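Local coordinates for Tas1 (Pseudomonas aeruginosa, PDB 6OX6), which pyrophosphorylates adenosine nucleotides to (p)ppApp as a toxin exported by the type VI secretion system, depleting ADP and ATP in competitor cells, at residues A[255-260]-A[281-286]; A[310-315]-A[362-367]; A[329-334]-A[350-355]; A[366-371]-A[389-394]; A[399-404]-A[427-432]. One frame throughout, in Å; residues are numbered along the deposited sequence. Where two conformers were deposited one is given.

Overall arrangement
Contacts 2 and 3 lie in one five-stranded mixed sheet, the core of the synthetase domain, with centres about 15 Å apart; Ser-350 OG meets Ile-362 O at 2.8 Å where their strands adjoin, and contact 3 is nested within the loop that contact 2 closes. Contact 1, a surface contact, touches contact 3 through Ala-259 and Thr-354. Where strand 359-365 ends, contact 2 runs into contact 4, sharing Ser-366 and Pro-367. Contact 4 in turn meets contact 5, centres about 12 Å apart, through Tyr-371 O and Gly-400 N at 2.9 Å. Contacts 1 and 5 lie on opposite sides of the chain's centre, their centres about 30 Å apart. Acetate ions sit at contacts 1, 2 and 3.

Contact 1 of 5, residues A[255-260]-A[281-286]; sequences KAPAAK and APIKSR. With ACT (acetate ion), chain D.
Lys-260 and Ile-283 carry this contact, in which the first turn of helix 256-273 meets the loop leading from edge strand 277-280 of the mixed sheet into helix 286-296. The lysine sets out with CG anti to its backbone N (chi1 -177°). Its CB already lies 3.7 Å from Ile-283 CD1, CG stays beside the same methyl, and CD comes to 3.6 Å from Ile-283 CD1, so the aliphatic stem passes obliquely across the end of the isoleucine. CE is then modelled 2.9 Å from Ala-281 O, a tight approach on which no weight should be put. NZ is also near that carbonyl, but the angle is too poor for a hydrogen bond; its salt-bridge partner is Asp-264, one turn further along the same helix. The stem thus gives an apolar surface to Ile-283 while the charge is met within the helix.

Ile-283 in turn lies against the helix through two of its carbons. CD1 touches Lys-260 and comes 4.0 Å from Pro-257 CA, whereas CG1 touches Ala-256 CB. Tyr-253 of helix 249-253 also packs on Ile-283. The next residue of the loop, Lys-284, sends its chain away from helix 256-273 to a salt bridge with Asp-306 and a weak bond to an acetate. The shortest apolar approach between the two segments joins Ala-256 CB to Ile-283 CG1, at 3.5 Å.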
# COMPACT_ATOMS: atom_id res chain seq x y z
N LYS A 255 -5.31 0.04 -21.33
CA LYS A 255 -3.98 0.64 -21.29
C LYS A 255 -3.03 -0.11 -20.37
O LYS A 255 -1.84 0.23 -20.33
CB LYS A 255 -4.06 2.12 -20.87
CG LYS A 255 -4.96 2.99 -21.77
CD LYS A 255 -6.20 3.50 -21.03
CE LYS A 255 -6.84 4.70 -21.73
NZ LYS A 255 -6.74 4.56 -23.20
N ALA A 256 -3.51 -1.13 -19.66
CA ALA A 256 -2.70 -1.76 -18.62
C ALA A 256 -1.50 -2.51 -19.20
O ALA A 256 -0.39 -2.39 -18.66
CB ALA A 256 -3.58 -2.67 -17.76
N PRO A 257 -1.65 -3.27 -20.31
CA PRO A 257 -0.45 -3.85 -20.95
C PRO A 257 0.61 -2.83 -21.32
O PRO A 257 1.81 -3.07 -21.09
CB PRO A 257 -1.03 -4.55 -22.19
CG PRO A 257 -2.40 -4.94 -21.79
CD PRO A 257 -2.89 -3.81 -20.91
N ALA A 258 0.23 -1.68 -21.89
CA ALA A 258 1.23 -0.67 -22.21
C ALA A 258 1.82 -0.04 -20.96
O ALA A 258 3.01 0.30 -20.93
CB ALA A 258 0.62 0.41 -23.10
N ALA A 259 1.01 0.15 -19.91
CA ALA A 259 1.57 0.67 -18.67
C ALA A 259 2.54 -0.33 -18.07
O ALA A 259 3.62 0.04 -17.59
CB ALA A 259 0.46 1.04 -17.69
N LYS A 260 2.20 -1.63 -18.16
CA LYS A 260 3.09 -2.66 -17.65
C LYS A 260 4.45 -2.60 -18.33
O LYS A 260 5.49 -2.51 -17.67
CB LYS A 260 2.45 -4.04 -17.83
CG LYS A 260 3.28 -5.17 -17.24
CD LYS A 260 2.97 -6.48 -17.92
CE LYS A 260 3.56 -7.66 -17.16
NZ LYS A 260 5.01 -7.51 -16.83
N ALA A 281 4.93 -8.90 -12.81
CA ALA A 281 3.68 -9.57 -12.53
C ALA A 281 2.73 -9.30 -13.69
O ALA A 281 2.89 -8.31 -14.41
CB ALA A 281 3.05 -9.06 -11.22
N PRO A 282 1.73 -10.16 -13.90
CA PRO A 282 0.74 -9.89 -14.94
C PRO A 282 -0.20 -8.77 -14.51
O PRO A 282 -0.22 -8.32 -13.35
CB PRO A 282 -0.01 -11.22 -15.09
CG PRO A 282 0.11 -11.84 -13.73
CD PRO A 282 1.46 -11.44 -13.21
N ILE A 283 -1.01 -8.33 -15.47
CA ILE A 283 -2.03 -7.31 -15.23
C ILE A 283 -3.02 -7.83 -14.20
O ILE A 283 -3.32 -9.02 -14.16
CB ILE A 283 -2.69 -6.96 -16.58
CG1 ILE A 283 -1.99 -5.77 -17.23
CG2 ILE A 283 -4.17 -6.68 -16.45
CD1 ILE A 283 -0.58 -6.07 -17.67
N LYS A 284 -3.51 -6.94 -13.33
CA LYS A 284 -4.49 -7.35 -12.33
C LYS A 284 -5.66 -8.05 -13.02
O LYS A 284 -6.13 -7.60 -14.07
CB LYS A 284 -4.99 -6.15 -11.53
CG LYS A 284 -5.84 -6.53 -10.32
CD LYS A 284 -6.06 -5.35 -9.39
CE LYS A 284 -5.48 -5.65 -8.00
NZ LYS A 284 -4.02 -5.98 -8.05
N SER A 285 -6.13 -9.15 -12.43
CA SER A 285 -7.23 -9.87 -13.05
C SER A 285 -8.48 -9.01 -13.08
O SER A 285 -8.69 -8.16 -12.21
CB SER A 285 -7.53 -11.18 -12.31
OG SER A 285 -8.54 -11.00 -11.31
N ARG A 286 -9.33 -9.29 -14.07
CA ARG A 286 -10.51 -8.47 -14.34
C ARG A 286 -11.42 -8.36 -13.12
O ARG A 286 -11.75 -7.25 -12.68
CB ARG A 286 -11.28 -9.05 -15.54
CG ARG A 286 -12.56 -8.28 -15.91
CD ARG A 286 -13.13 -8.68 -17.31
NE ARG A 286 -12.91 -7.61 -18.28
CZ ARG A 286 -11.97 -7.64 -19.22
NH1 ARG A 286 -11.19 -8.71 -19.32
NH2 ARG A 286 -11.82 -6.62 -20.06
C ACT D . -3.78 -9.29 -7.70
O ACT D . -4.77 -8.73 -7.13
OXT ACT D . -2.56 -9.17 -7.42
CH3 ACT D . -4.13 -10.24 -8.92

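Contact 2 of 5, residues A[310-315]-A[362-367]; sequences NTIIVE and IQVNSP. With ACT (acetate ion), chain I.
Gln-363 and Ile-312 are joined by a short, nearly straight backbone bond, Ile-312 N to Gln-363 O at 2.6 Å with 173° at the hydrogen, in a run of four that zips the two segments together. Gln-363 N donates to Asn-310 O, Asn-365 N to Ile-312 O, and Val-314 N to Asn-365 O at 3.2 Å. CA-H groups of Thr-311, Val-364, Ile-313 and Ser-366 add close contacts to carbonyl oxygens.

On the face that carries Ile-312, Ile-362 and Val-364, the side chains pack on one another: Ile-312 CD1 meets Ile-362 CG2 at 3.6 Å, and Val-364 CG1 touches both Ile-312 CB, at 4.1 Å, and CG2 of Val-314, just after the strand. Asn-310 CG lies between its backbone N and carbonyl carbon (chi1 55°), and the side chain runs alongside Ile-362, pointing the same way; OD1 is buried against Ile-362 CG2, 3.4 Å away, with no polar partner in the model, while ND2 bonds to Asp-264. These are neighbouring parallel strands in the middle of a mixed five-stranded sheet, their axes turned 25° from one another, and helices 256-273 and 319-328 cover this face.

On the other face Thr-311 OG1 and Gln-363 OE1 stay 4.1 Å apart, linked by two waters. One of these gives a proton to Gln-363 OE1 at 2.8 Å, while Gln-363 NE2 makes a weak bond to an acetate that Lys-373 also binds. Further along, Ile-313 CG2 packs on Pro-367 CG. Within 362-367, Asn-365 OD1 accepts from Ser-366 N at 3.0 Å, and Asn-365 ND2 donates to Ser-346 O, tying the strand end to the loop before strand 347-353.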
# COMPACT_ATOMS: atom_id res chain seq x y z
N ASN A 310 5.00 -3.90 -10.33
CA ASN A 310 6.12 -4.81 -10.14
C ASN A 310 6.83 -4.45 -8.84
O ASN A 310 6.44 -3.53 -8.12
CB ASN A 310 7.07 -4.81 -11.33
CG ASN A 310 7.58 -3.44 -11.68
OD1 ASN A 310 8.13 -2.73 -10.83
ND2 ASN A 310 7.49 -3.09 -12.97
N THR A 311 7.85 -5.22 -8.53
CA THR A 311 8.64 -5.04 -7.32
C THR A 311 10.11 -5.01 -7.70
O THR A 311 10.57 -5.85 -8.48
CB THR A 311 8.39 -6.20 -6.30
OG1 THR A 311 6.99 -6.33 -6.02
CG2 THR A 311 9.11 -5.93 -4.99
N ILE A 312 10.84 -4.06 -7.14
CA ILE A 312 12.29 -4.01 -7.28
C ILE A 312 12.92 -4.50 -5.98
O ILE A 312 12.64 -3.96 -4.90
CB ILE A 312 12.77 -2.61 -7.65
CG1 ILE A 312 12.14 -2.17 -8.98
CG2 ILE A 312 14.27 -2.58 -7.71
CD1 ILE A 312 12.45 -0.73 -9.37
N ILE A 313 13.74 -5.53 -6.07
CA ILE A 313 14.40 -6.09 -4.90
C ILE A 313 15.86 -5.72 -5.01
O ILE A 313 16.53 -6.11 -5.98
CB ILE A 313 14.21 -7.62 -4.80
CG1 ILE A 313 12.72 -7.97 -4.70
CG2 ILE A 313 14.98 -8.21 -3.62
CD1 ILE A 313 12.12 -8.38 -6.04
N VAL A 314 16.36 -4.95 -4.05
CA VAL A 314 17.77 -4.56 -4.00
C VAL A 314 18.22 -4.69 -2.56
O VAL A 314 17.41 -4.81 -1.64
CB VAL A 314 18.01 -3.13 -4.54
CG1 VAL A 314 17.85 -3.09 -6.07
CG2 VAL A 314 17.04 -2.14 -3.89
N GLU A 315 19.53 -4.66 -2.36
CA GLU A 315 20.06 -4.74 -1.00
C GLU A 315 19.62 -3.52 -0.19
O GLU A 315 19.23 -2.48 -0.74
CB GLU A 315 21.57 -4.87 -1.02
CG GLU A 315 22.02 -6.14 -1.70
CD GLU A 315 21.57 -7.40 -0.94
OE1 GLU A 315 21.36 -7.33 0.30
OE2 GLU A 315 21.43 -8.46 -1.58
N ILE A 362 5.26 0.69 -8.62
CA ILE A 362 6.57 0.06 -8.45
C ILE A 362 6.95 0.06 -6.97
O ILE A 362 7.18 1.13 -6.39
CB ILE A 362 7.66 0.74 -9.28
CG1 ILE A 362 7.34 0.69 -10.76
CG2 ILE A 362 8.96 0.02 -9.03
CD1 ILE A 362 8.30 1.52 -11.62
N GLN A 363 7.06 -1.12 -6.38
CA GLN A 363 7.48 -1.25 -4.99
C GLN A 363 8.95 -1.60 -4.93
O GLN A 363 9.49 -2.24 -5.83
CB GLN A 363 6.69 -2.33 -4.28
CG GLN A 363 5.23 -2.04 -4.14
CD GLN A 363 4.55 -3.12 -3.36
OE1 GLN A 363 4.21 -4.17 -3.90
NE2 GLN A 363 4.41 -2.91 -2.08
N VAL A 364 9.59 -1.21 -3.83
CA VAL A 364 11.00 -1.49 -3.63
C VAL A 364 11.20 -1.94 -2.19
O VAL A 364 10.63 -1.35 -1.27
CB VAL A 364 11.90 -0.26 -3.91
CG1 VAL A 364 13.32 -0.72 -4.08
CG2 VAL A 364 11.43 0.53 -5.15
N ASN A 365 12.03 -2.95 -2.00
CA ASN A 365 12.34 -3.41 -0.66
C ASN A 365 13.57 -4.29 -0.73
O ASN A 365 14.03 -4.66 -1.82
CB ASN A 365 11.19 -4.19 -0.02
CG ASN A 365 10.98 -3.83 1.44
OD1 ASN A 365 11.94 -3.53 2.15
ND2 ASN A 365 9.73 -3.81 1.89
N SER A 366 14.10 -4.63 0.45
CA SER A 366 15.24 -5.52 0.57
C SER A 366 14.78 -6.98 0.64
O SER A 366 13.61 -7.27 0.90
CB SER A 366 16.03 -5.18 1.83
OG SER A 366 15.20 -5.27 2.97
N PRO A 367 15.70 -7.92 0.40
CA PRO A 367 15.33 -9.33 0.58
C PRO A 367 14.93 -9.66 2.01
O PRO A 367 14.03 -10.48 2.22
CB PRO A 367 16.60 -10.09 0.16
CG PRO A 367 17.40 -9.12 -0.67
CD PRO A 367 17.08 -7.77 -0.10
C ACT I . 6.19 -6.12 -0.79
O ACT I . 5.05 -5.74 -0.41
OXT ACT I . 6.58 -7.30 -1.06
CH3 ACT I . 7.28 -4.98 -0.92
O HOH W 1 4.36 -4.42 -6.58
O HOH W 2 5.13 -6.81 -4.01

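Contact 3 of 5, residues A[329-334]-A[350-355]; sequences RGAKVK and STMNTK. With ACT (acetate ion), chain E.
Lys-332 and Thr-351 form an antiparallel hydrogen-bonded pair, N to O both ways at 2.8 Å, between strands of a beta hairpin; the axes of the two short segments are 174° apart. Both donors lie in the plane of the carbonyl they meet. The adjoining pair, Val-333 with Ser-350, is non-hydrogen-bonded; there Val-333 CG2 touches Ser-350 CB at 3.9 Å.

Before the strand proper, Ala-331 points its CB at the partner strand and meets CG of Met-352, a selenomethionine, at 3.7 Å. The Met-352 chain bends at chi2 and again at chi3 (49°), and its terminal CE comes 3.3 Å from Arg-329 O. Gly-330, with positive phi, is the C-prime residue of the Schellman motif that ends helix 319-328, and so turns the chain from helix into edge strand. A water spans the gap beyond the last backbone bond, accepting from Asn-353 N and donating weakly to Gly-330 O.

Ser-350 OG bonds to Ile-362 O on the next strand inward, while Ala-331 and the CB of Ser-350 pack toward Leu-326 of helix 319-328. Lys-334 NZ makes a weak hydrogen bond to an acetate. The immunity protein Pa14_01140 approaches here too: its Phe-61 makes a cation-pi contact with Lys-334, its Phe-20 packs on Thr-351, and its Asp-19 forms a long, weak ion pair with Lys-332. The two lysines of the edge strand thus probably offer positive charge to the immunity protein.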
# COMPACT_ATOMS: atom_id res chain seq x y z
N ARG A 329 11.86 10.53 -11.67
CA ARG A 329 11.08 10.27 -12.87
C ARG A 329 9.62 10.66 -12.69
O ARG A 329 8.78 10.27 -13.50
CB ARG A 329 11.21 8.81 -13.27
CG ARG A 329 12.66 8.46 -13.51
CD ARG A 329 12.78 7.08 -14.05
NE ARG A 329 12.10 6.97 -15.34
CZ ARG A 329 12.71 6.79 -16.50
NH1 ARG A 329 14.03 6.69 -16.57
NH2 ARG A 329 11.98 6.69 -17.60
N GLY A 330 9.33 11.44 -11.66
CA GLY A 330 8.01 11.97 -11.45
C GLY A 330 7.07 11.07 -10.69
O GLY A 330 5.92 11.46 -10.49
N ALA A 331 7.51 9.88 -10.28
CA ALA A 331 6.65 9.01 -9.47
C ALA A 331 6.21 9.73 -8.20
O ALA A 331 6.96 10.51 -7.61
CB ALA A 331 7.38 7.72 -9.10
N LYS A 332 5.06 9.29 -7.70
CA LYS A 332 4.54 9.70 -6.40
C LYS A 332 5.22 8.62 -5.54
O LYS A 332 5.11 7.43 -5.85
CB LYS A 332 3.03 9.57 -6.34
CG LYS A 332 2.37 10.43 -5.28
CD LYS A 332 0.86 10.27 -5.29
CE LYS A 332 0.17 11.47 -4.67
NZ LYS A 332 0.98 12.07 -3.58
N VAL A 333 5.90 9.00 -4.46
CA VAL A 333 6.68 8.01 -3.72
C VAL A 333 6.29 8.04 -2.25
O VAL A 333 6.27 9.10 -1.63
CB VAL A 333 8.19 8.25 -3.88
CG1 VAL A 333 8.95 7.22 -3.03
CG2 VAL A 333 8.61 8.19 -5.38
N LYS A 334 6.01 6.86 -1.69
CA LYS A 334 5.78 6.70 -0.26
C LYS A 334 6.95 5.93 0.35
O LYS A 334 7.19 4.77 -0.00
CB LYS A 334 4.47 5.95 0.01
CG LYS A 334 4.24 5.61 1.51
CD LYS A 334 2.76 5.46 1.83
CE LYS A 334 2.11 4.38 0.96
NZ LYS A 334 2.25 3.03 1.58
N SER A 350 5.64 3.33 -4.86
CA SER A 350 5.59 4.48 -5.73
C SER A 350 4.53 4.25 -6.78
O SER A 350 4.22 3.10 -7.14
CB SER A 350 6.94 4.76 -6.38
OG SER A 350 7.22 3.77 -7.35
N THR A 351 3.99 5.34 -7.29
CA THR A 351 2.98 5.33 -8.33
C THR A 351 3.51 6.13 -9.49
O THR A 351 3.92 7.28 -9.31
CB THR A 351 1.67 5.94 -7.84
OG1 THR A 351 1.24 5.26 -6.66
CG2 THR A 351 0.59 5.85 -8.92
N MSE A 352 3.47 5.56 -10.69
CA MSE A 352 3.95 6.27 -11.85
C MSE A 352 2.86 6.47 -12.86
O MSE A 352 2.16 5.50 -13.22
CB MSE A 352 5.00 5.43 -12.55
CG MSE A 352 6.34 5.48 -11.84
SE MSE A 352 7.72 6.09 -13.10
CE MSE A 352 6.73 7.65 -13.79
N ASN A 353 2.67 7.70 -13.31
CA ASN A 353 1.69 7.97 -14.37
C ASN A 353 2.37 7.70 -15.71
O ASN A 353 3.23 8.47 -16.14
CB ASN A 353 1.16 9.39 -14.29
CG ASN A 353 0.19 9.60 -13.14
OD1 ASN A 353 -0.39 8.64 -12.63
ND2 ASN A 353 -0.02 10.86 -12.73
N THR A 354 2.00 6.60 -16.36
CA THR A 354 2.70 6.18 -17.56
C THR A 354 2.13 6.85 -18.80
O THR A 354 0.99 7.32 -18.81
CB THR A 354 2.60 4.68 -17.75
OG1 THR A 354 1.22 4.33 -17.86
CG2 THR A 354 3.19 3.96 -16.55
N LYS A 355 2.93 6.82 -19.87
CA LYS A 355 2.53 7.40 -21.15
C LYS A 355 1.21 6.85 -21.66
O LYS A 355 0.51 7.54 -22.41
CB LYS A 355 3.63 7.16 -22.18
CG LYS A 355 4.85 8.04 -21.96
CD LYS A 355 5.77 8.07 -23.17
CE LYS A 355 7.16 7.51 -22.84
NZ LYS A 355 7.14 6.01 -22.69
C ACT E . 2.52 -1.15 0.99
O ACT E . 1.94 -0.14 0.45
OXT ACT E . 3.35 -1.97 0.48
CH3 ACT E . 2.17 -1.40 2.48
O HOH W 3 4.52 9.82 -12.56

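Contact 4 of 5, residues A[366-371]-A[389-394]; sequences SPEMIY and DAVAAK
Val-391 projects from helix 385-393 between Pro-367 and Tyr-371, residues one turn apart on helix 367-373, and its two methyls divide the work. CG2 touches Pro-367 CB at 3.6 Å. CG1, anti to the backbone N (chi1 167°), comes 3.6 Å from Tyr-371 CB and equally near Tyr-371 CG, approaching the ring obliquely at its inner end. Glu-368 lies between these two along the helix, and its CA is 4.2 Å from Val-391 CG1.

Tyr-371 and Val-391 slide past each other in opposite directions: the valine reaches in toward the helix 367-373 backbone, while the tyrosine extends out past it to Ala-392. Tyr-371 CG is anti to its backbone N (chi1 179°), which puts CG on the side of helix 385-393. The outer half of the ring lies by Ala-392, with CE2 3.6 Å from Ala-392 CB and the hydroxyl OH 3.5 Å from the same CB. Ala-392 N sits over one face of the ring, offset toward the rim. No hydrogen bond joins the segments; the contact is dispersion packing of a valine and an alanine against a proline and a tyrosine.

The two short helical segments cross at -78° with axes 9.9 Å apart at closest approach. Ser-366 caps the start of helix 367-373 with a weak bond from Met-369 N to its OG. Tyr-388, one turn before Ala-392, meets the Tyr-371 ring edge-to-face. Helix 376-383 packs on Pro-367 and Ile-370 through Leu-383, and Ile-313 touches Ile-370, placing helix 367-373 at the end of strands 308-313 and 359-365, with 385-393 packed on it.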
# COMPACT_ATOMS: atom_id res chain seq x y z
N SER A 366 14.10 -4.63 0.45
CA SER A 366 15.24 -5.52 0.57
C SER A 366 14.78 -6.98 0.64
O SER A 366 13.61 -7.27 0.90
CB SER A 366 16.03 -5.18 1.83
OG SER A 366 15.20 -5.27 2.97
N PRO A 367 15.70 -7.92 0.40
CA PRO A 367 15.33 -9.33 0.58
C PRO A 367 14.93 -9.66 2.01
O PRO A 367 14.03 -10.48 2.22
CB PRO A 367 16.60 -10.09 0.16
CG PRO A 367 17.40 -9.12 -0.67
CD PRO A 367 17.08 -7.77 -0.10
N GLU A 368 15.55 -9.02 3.00
CA GLU A 368 15.23 -9.33 4.39
C GLU A 368 13.79 -8.96 4.71
O GLU A 368 13.08 -9.72 5.38
CB GLU A 368 16.19 -8.60 5.33
CG GLU A 368 17.63 -9.10 5.27
CD GLU A 368 18.35 -8.76 3.95
OE1 GLU A 368 17.84 -7.91 3.18
OE2 GLU A 368 19.42 -9.35 3.67
N MSE A 369 13.35 -7.80 4.24
CA MSE A 369 12.00 -7.33 4.50
C MSE A 369 10.97 -8.20 3.82
O MSE A 369 9.90 -8.46 4.42
CB MSE A 369 11.86 -5.90 3.99
CG MSE A 369 12.50 -4.92 4.95
SE MSE A 369 11.88 -5.29 6.78
CE MSE A 369 9.94 -5.11 6.46
N ILE A 370 11.26 -8.64 2.61
CA ILE A 370 10.32 -9.48 1.85
C ILE A 370 10.23 -10.87 2.47
O ILE A 370 9.14 -11.43 2.61
CB ILE A 370 10.74 -9.55 0.38
CG1 ILE A 370 10.37 -8.22 -0.30
CG2 ILE A 370 10.05 -10.78 -0.30
CD1 ILE A 370 11.15 -7.92 -1.56
N TYR A 371 11.37 -11.44 2.84
CA TYR A 371 11.37 -12.67 3.62
C TYR A 371 10.46 -12.55 4.83
O TYR A 371 9.65 -13.43 5.12
CB TYR A 371 12.80 -12.99 4.06
CG TYR A 371 12.92 -14.23 4.88
CD1 TYR A 371 13.16 -14.17 6.25
CD2 TYR A 371 12.78 -15.47 4.29
CE1 TYR A 371 13.27 -15.33 7.01
CE2 TYR A 371 12.88 -16.63 5.03
CZ TYR A 371 13.12 -16.55 6.38
OH TYR A 371 13.22 -17.72 7.10
N ASP A 389 16.95 -18.80 -0.03
CA ASP A 389 17.66 -19.72 0.85
C ASP A 389 18.79 -19.02 1.60
O ASP A 389 19.00 -19.28 2.78
CB ASP A 389 18.17 -20.92 0.04
CG ASP A 389 17.03 -21.79 -0.49
OD1 ASP A 389 15.96 -21.82 0.17
OD2 ASP A 389 17.20 -22.44 -1.56
N ALA A 390 19.51 -18.12 0.92
CA ALA A 390 20.54 -17.35 1.60
C ALA A 390 19.96 -16.51 2.73
O ALA A 390 20.51 -16.47 3.84
CB ALA A 390 21.28 -16.45 0.61
N VAL A 391 18.84 -15.83 2.47
CA VAL A 391 18.26 -14.96 3.49
C VAL A 391 17.74 -15.77 4.66
O VAL A 391 17.95 -15.41 5.83
CB VAL A 391 17.16 -14.08 2.87
CG1 VAL A 391 16.33 -13.41 3.95
CG2 VAL A 391 17.79 -13.03 1.96
N ALA A 392 17.09 -16.90 4.38
CA ALA A 392 16.52 -17.72 5.45
C ALA A 392 17.59 -18.30 6.37
O ALA A 392 17.36 -18.45 7.57
CB ALA A 392 15.67 -18.85 4.84
N ALA A 393 18.77 -18.64 5.83
CA ALA A 393 19.80 -19.23 6.67
C ALA A 393 20.40 -18.19 7.62
O ALA A 393 20.76 -18.53 8.76
CB ALA A 393 20.89 -19.87 5.82
N LYS A 394 20.49 -16.95 7.16
CA LYS A 394 21.05 -15.88 7.97
C LYS A 394 19.99 -15.06 8.70
O LYS A 394 20.31 -14.04 9.31
CB LYS A 394 21.92 -14.96 7.11
CG LYS A 394 23.14 -15.64 6.50
CD LYS A 394 23.73 -14.82 5.37
CE LYS A 394 24.28 -15.70 4.27
NZ LYS A 394 23.93 -15.19 2.91

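Contact 5 of 5, residues A[399-404]-A[427-432]; sequences GGQGHK and RAYYDA
Gln-401 and Tyr-429 make a CH-pi contact where the glycine-rich turn leading into helix 402-410 rests on the C-terminal helix 419-435. This is a loop-and-helix-start packing against two consecutive tyrosines; the turn follows helix 385-393 in the chain and lies beside helix 367-373. Gln-401 CB sits over a face of the Tyr-429 ring, 3.7 Å from its centroid and 22° off the normal. It is displaced toward the hydroxyl end, since its nearest ring atom is Tyr-429 CZ at 3.4 Å. Gln-401 CG lies 3.6 Å from Tyr-429 CE1.

Tyr-429 CG is anti to the backbone N (chi1 174°), directed toward the turn, and the glutamine side chain crosses the tyrosine at about a right angle, amide and ring planes 76° apart. The Gln-401 chain bends at chi2, and NE2 donates to Gly-399 O at 3.2 Å in a nearly straight bond; this ties the side chain to its own turn rather than to the helix.

At the tip, Tyr-429 OH lies among the backbone of Gly-399, Gly-400 and Gln-401, 3.2 Å from Gln-401 N. Outside the segments the carbonyl oxygens of Pro-398 and Ala-372 are both within bonding reach of this hydroxyl, whose single proton can serve one at a time. Backbone bonds from Gly-400 to Tyr-371 and from Gly-402 to Ala-372 tie the turn to helix 367-373.

Tyr-430, which also packs on Met-369 and Ala-372, brings its hydroxyl to the first turn of helix 402-410, where Gly-402 CA lies 3.2 Å from Tyr-430 OH.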
# COMPACT_ATOMS: atom_id res chain seq x y z
N GLY A 399 10.60 -16.65 8.93
CA GLY A 399 10.09 -15.79 7.89
C GLY A 399 8.58 -15.84 7.80
O GLY A 399 7.92 -16.72 8.36
N GLY A 400 8.03 -14.86 7.10
CA GLY A 400 6.67 -14.97 6.60
C GLY A 400 5.56 -14.62 7.56
O GLY A 400 4.40 -14.88 7.24
N GLN A 401 5.86 -14.03 8.71
CA GLN A 401 4.84 -13.69 9.68
C GLN A 401 4.19 -12.33 9.42
O GLN A 401 3.06 -12.10 9.88
CB GLN A 401 5.44 -13.70 11.10
CG GLN A 401 6.10 -15.02 11.46
CD GLN A 401 5.13 -16.15 11.26
OE1 GLN A 401 4.14 -16.28 12.01
NE2 GLN A 401 5.34 -16.95 10.21
N GLY A 402 4.88 -11.44 8.69
CA GLY A 402 4.41 -10.06 8.57
C GLY A 402 3.01 -9.95 8.00
O GLY A 402 2.15 -9.26 8.55
N HIS A 403 2.77 -10.59 6.85
CA HIS A 403 1.45 -10.52 6.22
C HIS A 403 0.36 -11.12 7.10
O HIS A 403 -0.79 -10.70 6.99
CB HIS A 403 1.46 -11.22 4.86
CG HIS A 403 1.41 -12.72 4.94
ND1 HIS A 403 0.26 -13.45 4.70
CD2 HIS A 403 2.38 -13.63 5.22
CE1 HIS A 403 0.52 -14.74 4.84
NE2 HIS A 403 1.80 -14.88 5.17
N LYS A 404 0.74 -12.01 8.01
CA LYS A 404 -0.22 -12.61 8.93
C LYS A 404 -0.76 -11.55 9.88
O LYS A 404 -1.97 -11.40 10.04
CB LYS A 404 0.44 -13.74 9.72
CG LYS A 404 0.68 -15.01 8.92
CD LYS A 404 1.38 -16.07 9.75
CE LYS A 404 0.62 -17.39 9.72
NZ LYS A 404 0.36 -17.84 8.32
N ARG A 427 5.36 -4.89 15.09
CA ARG A 427 6.51 -4.01 15.17
C ARG A 427 7.69 -4.74 15.78
O ARG A 427 8.83 -4.62 15.30
CB ARG A 427 6.20 -2.77 16.01
CG ARG A 427 5.18 -1.84 15.38
CD ARG A 427 5.15 -0.48 16.11
NE ARG A 427 4.78 -0.62 17.51
CZ ARG A 427 3.51 -0.71 17.94
NH1 ARG A 427 2.50 -0.64 17.07
NH2 ARG A 427 3.26 -0.83 19.24
N ALA A 428 7.44 -5.51 16.84
CA ALA A 428 8.53 -6.27 17.45
C ALA A 428 9.11 -7.28 16.46
O ALA A 428 10.32 -7.51 16.43
CB ALA A 428 8.02 -6.97 18.72
N TYR A 429 8.25 -7.86 15.61
CA TYR A 429 8.74 -8.84 14.65
C TYR A 429 9.64 -8.18 13.62
O TYR A 429 10.78 -8.60 13.42
CB TYR A 429 7.54 -9.53 13.97
CG TYR A 429 7.90 -10.48 12.84
CD1 TYR A 429 8.43 -11.75 13.10
CD2 TYR A 429 7.66 -10.12 11.52
CE1 TYR A 429 8.74 -12.63 12.04
CE2 TYR A 429 7.97 -10.97 10.47
CZ TYR A 429 8.51 -12.21 10.73
OH TYR A 429 8.78 -13.02 9.65
N TYR A 430 9.14 -7.14 12.96
CA TYR A 430 9.93 -6.47 11.94
C TYR A 430 11.18 -5.83 12.52
O TYR A 430 12.18 -5.71 11.81
CB TYR A 430 9.11 -5.41 11.25
CG TYR A 430 8.17 -5.96 10.20
CD1 TYR A 430 8.61 -6.87 9.24
CD2 TYR A 430 6.84 -5.55 10.16
CE1 TYR A 430 7.73 -7.37 8.25
CE2 TYR A 430 5.97 -6.01 9.16
CZ TYR A 430 6.42 -6.92 8.23
OH TYR A 430 5.53 -7.36 7.26
N ASP A 431 11.12 -5.38 13.78
CA ASP A 431 12.31 -4.82 14.42
C ASP A 431 13.38 -5.88 14.62
O ASP A 431 14.58 -5.60 14.45
CB ASP A 431 11.95 -4.21 15.77
CG ASP A 431 11.38 -2.81 15.64
OD1 ASP A 431 11.41 -2.26 14.52
OD2 ASP A 431 10.91 -2.28 16.67
N ALA A 432 12.99 -7.09 15.02
CA ALA A 432 13.99 -8.15 15.16
C ALA A 432 14.65 -8.45 13.82
O ALA A 432 15.86 -8.66 13.75
CB ALA A 432 13.36 -9.41 15.76